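Local atomic coordinates of formiminoglutamase (Trypanosoma cruzi, PDB entry 4MYK), a protein that hydrolyses N-formimino-L-glutamate to L-glutamate and formamide as an arginase-like manganese metalloenzyme. Residues Gly87-Ser92 with Glu99-Lys104. The protein carries 1 engineered substitution. Numbering follows the deposited sequence.
Sequences GDITAS and EKLESK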
loop_
_atom_site.group_PDB
_atom_site.type_symbol
_atom_site.label_atom_id
_atom_site.label_comp_id
_atom_site.label_asym_id
_atom_site.label_seq_id
_atom_site.Cartn_x
_atom_site.Cartn_y
_atom_site.Cartn_z
ATOM N N GLY A 87 -22.092 -19.363 -15.488
ATOM C CA GLY A 87 -21.046 -20.358 -15.333
ATOM C C GLY A 87 -19.795 -20.100 -16.150
ATOM O O GLY A 87 -19.563 -18.985 -16.607
ATOM N N ASP A 88 -18.995 -21.155 -16.330
ATOM C CA ASP A 88 -17.731 -21.093 -17.071
ATOM C C ASP A 88 -17.886 -21.540 -18.521
ATOM O O ASP A 88 -18.634 -22.466 -18.824
ATOM C CB ASP A 88 -16.644 -21.959 -16.409
ATOM C CG ASP A 88 -16.061 -21.330 -15.155
ATOM O OD1 ASP A 88 -16.258 -20.116 -14.919
ATOM O OD2 ASP A 88 -15.389 -22.064 -14.407
ATOM N N ILE A 89 -17.168 -20.864 -19.408
ATOM C CA ILE A 89 -17.031 -21.301 -20.784
ATOM C C ILE A 89 -15.983 -22.404 -20.826
ATOM O O ILE A 89 -14.806 -22.151 -20.576
ATOM C CB ILE A 89 -16.575 -20.142 -21.692
ATOM C CG1 ILE A 89 -17.625 -19.031 -21.709
ATOM C CG2 ILE A 89 -16.308 -20.640 -23.101
ATOM C CD1 ILE A 89 -19.004 -19.497 -22.145
ATOM N N THR A 90 -16.403 -23.627 -21.128
ATOM C CA THR A 90 -15.472 -24.750 -21.169
ATOM C C THR A 90 -15.447 -25.395 -22.539
ATOM O O THR A 90 -16.482 -25.526 -23.185
ATOM C CB THR A 90 -15.838 -25.819 -20.141
ATOM O OG1 THR A 90 -17.266 -25.899 -20.039
ATOM C CG2 THR A 90 -15.238 -25.473 -18.778
ATOM N N ALA A 91 -14.260 -25.807 -22.970
ATOM C CA ALA A 91 -14.078 -26.333 -24.316
ATOM C C ALA A 91 -12.851 -27.244 -24.400
ATOM O O ALA A 91 -11.899 -27.092 -23.631
ATOM C CB ALA A 91 -13.957 -25.187 -25.307
ATOM N N SER A 92 -12.874 -28.182 -25.343
ATOM C CA SER A 92 -11.778 -29.141 -25.495
ATOM C C SER A 92 -10.482 -28.481 -25.984
ATOM O O SER A 92 -9.390 -28.896 -25.605
ATOM C CB SER A 92 -12.183 -30.282 -26.432
ATOM O OG SER A 92 -12.185 -29.873 -27.790
ATOM N N GLU A 99 -14.228 -19.232 -29.149
ATOM C CA GLU A 99 -15.416 -19.153 -29.980
ATOM C C GLU A 99 -16.667 -19.186 -29.132
ATOM O O GLU A 99 -17.585 -18.408 -29.347
ATOM C CB GLU A 99 -15.446 -20.308 -30.970
ATOM C CG GLU A 99 -14.296 -20.311 -31.958
ATOM C CD GLU A 99 -14.463 -21.407 -32.977
ATOM O OE1 GLU A 99 -15.606 -21.601 -33.437
ATOM O OE2 GLU A 99 -13.465 -22.085 -33.306
ATOM N N LYS A 100 -16.702 -20.092 -28.163
ATOM C CA LYS A 100 -17.871 -20.230 -27.304
ATOM C C LYS A 100 -18.043 -19.023 -26.387
ATOM O O LYS A 100 -19.168 -18.661 -26.033
ATOM C CB LYS A 100 -17.767 -21.492 -26.459
ATOM C CG LYS A 100 -17.546 -22.752 -27.243
ATOM C CD LYS A 100 -17.557 -23.913 -26.291
ATOM C CE LYS A 100 -18.713 -23.761 -25.320
ATOM N NZ LYS A 100 -19.078 -25.055 -24.669
ATOM N N LEU A 101 -16.921 -18.424 -25.990
ATOM C CA LEU A 101 -16.933 -17.187 -25.210
ATOM C C LEU A 101 -17.550 -16.037 -26.012
ATOM O O LEU A 101 -18.515 -15.428 -25.582
ATOM C CB LEU A 101 -15.517 -16.815 -24.735
ATOM C CG LEU A 101 -15.380 -15.424 -24.097
ATOM C CD1 LEU A 101 -16.361 -15.267 -22.939
ATOM C CD2 LEU A 101 -13.958 -15.134 -23.644
ATOM N N GLU A 102 -17.000 -15.750 -27.186
ATOM C CA GLU A 102 -17.573 -14.712 -28.042
ATOM C C GLU A 102 -19.068 -14.947 -28.321
ATOM O O GLU A 102 -19.891 -14.036 -28.238
ATOM C CB GLU A 102 -16.809 -14.624 -29.363
ATOM C CG GLU A 102 -17.348 -13.581 -30.335
ATOM C CD GLU A 102 -16.711 -13.672 -31.723
ATOM O OE1 GLU A 102 -15.561 -14.159 -31.825
ATOM O OE2 GLU A 102 -17.365 -13.256 -32.711
ATOM N N SER A 103 -19.414 -16.177 -28.660
ATOM C CA SER A 103 -20.769 -16.480 -29.063
ATOM C C SER A 103 -21.727 -16.203 -27.914
ATOM O O SER A 103 -22.838 -15.711 -28.114
ATOM C CB SER A 103 -20.850 -17.936 -29.514
ATOM O OG SER A 103 -22.126 -18.234 -30.046
ATOM N N LYS A 104 -21.276 -16.513 -26.707
ATOM C CA LYS A 104 -22.074 -16.355 -25.494
ATOM C C LYS A 104 -22.276 -14.898 -25.112
ATOM O O LYS A 104 -23.375 -14.484 -24.807
ATOM C CB LYS A 104 -21.412 -17.098 -24.331
ATOM C CG LYS A 104 -22.138 -16.939 -23.001
ATOM C CD LYS A 104 -23.568 -17.383 -23.115
ATOM C CE LYS A 104 -24.169 -17.598 -21.749
ATOM N NZ LYS A 104 -25.427 -18.387 -21.840
#
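Where the edge strand 83-88 of the parallel sheet runs out into the loop that leads to helix 94-110, I89 sends its side chain against the helix face formed by K100, L101 and K104. Its two branches divide the work. CG2, anti to the backbone N, packs on the helix backbone, 3.7 Å from the N of L101 and 3.8 Å from CB of K100. The other branch continues along the helix: CG1 comes within 4.2 Å of CD1 of L101, whose side chain crosses that of I89 at about a right angle, and CD1 ends 4.0 Å from CB of K104. K104 meets I89 through CB and CG, while its NZ turns away to a salt bridge with E27. I35 and F37 of the neighbouring strand 32-37 also touch I89, burying it between sheet and helix.

From the helix, K100 reaches across to the loop residues after I89, T90 and A91. A bend at chi3 (45°) carries its NZ to the carbonyl O of T90, 3.0 Å away and nearly in line with the C=O bond (165°), while its CD rests 3.9 Å from CB of A91. The bond thus ties the helix to the loop at the exposed margin of the apolar contact. Such packing of a strand's exit loop against the helix that follows it is typical of a beta-alpha-beta crossover, here from strand 83-88 through helix 94-110 to strand 114-119, in the alpha/beta arginase/deacetylase fold.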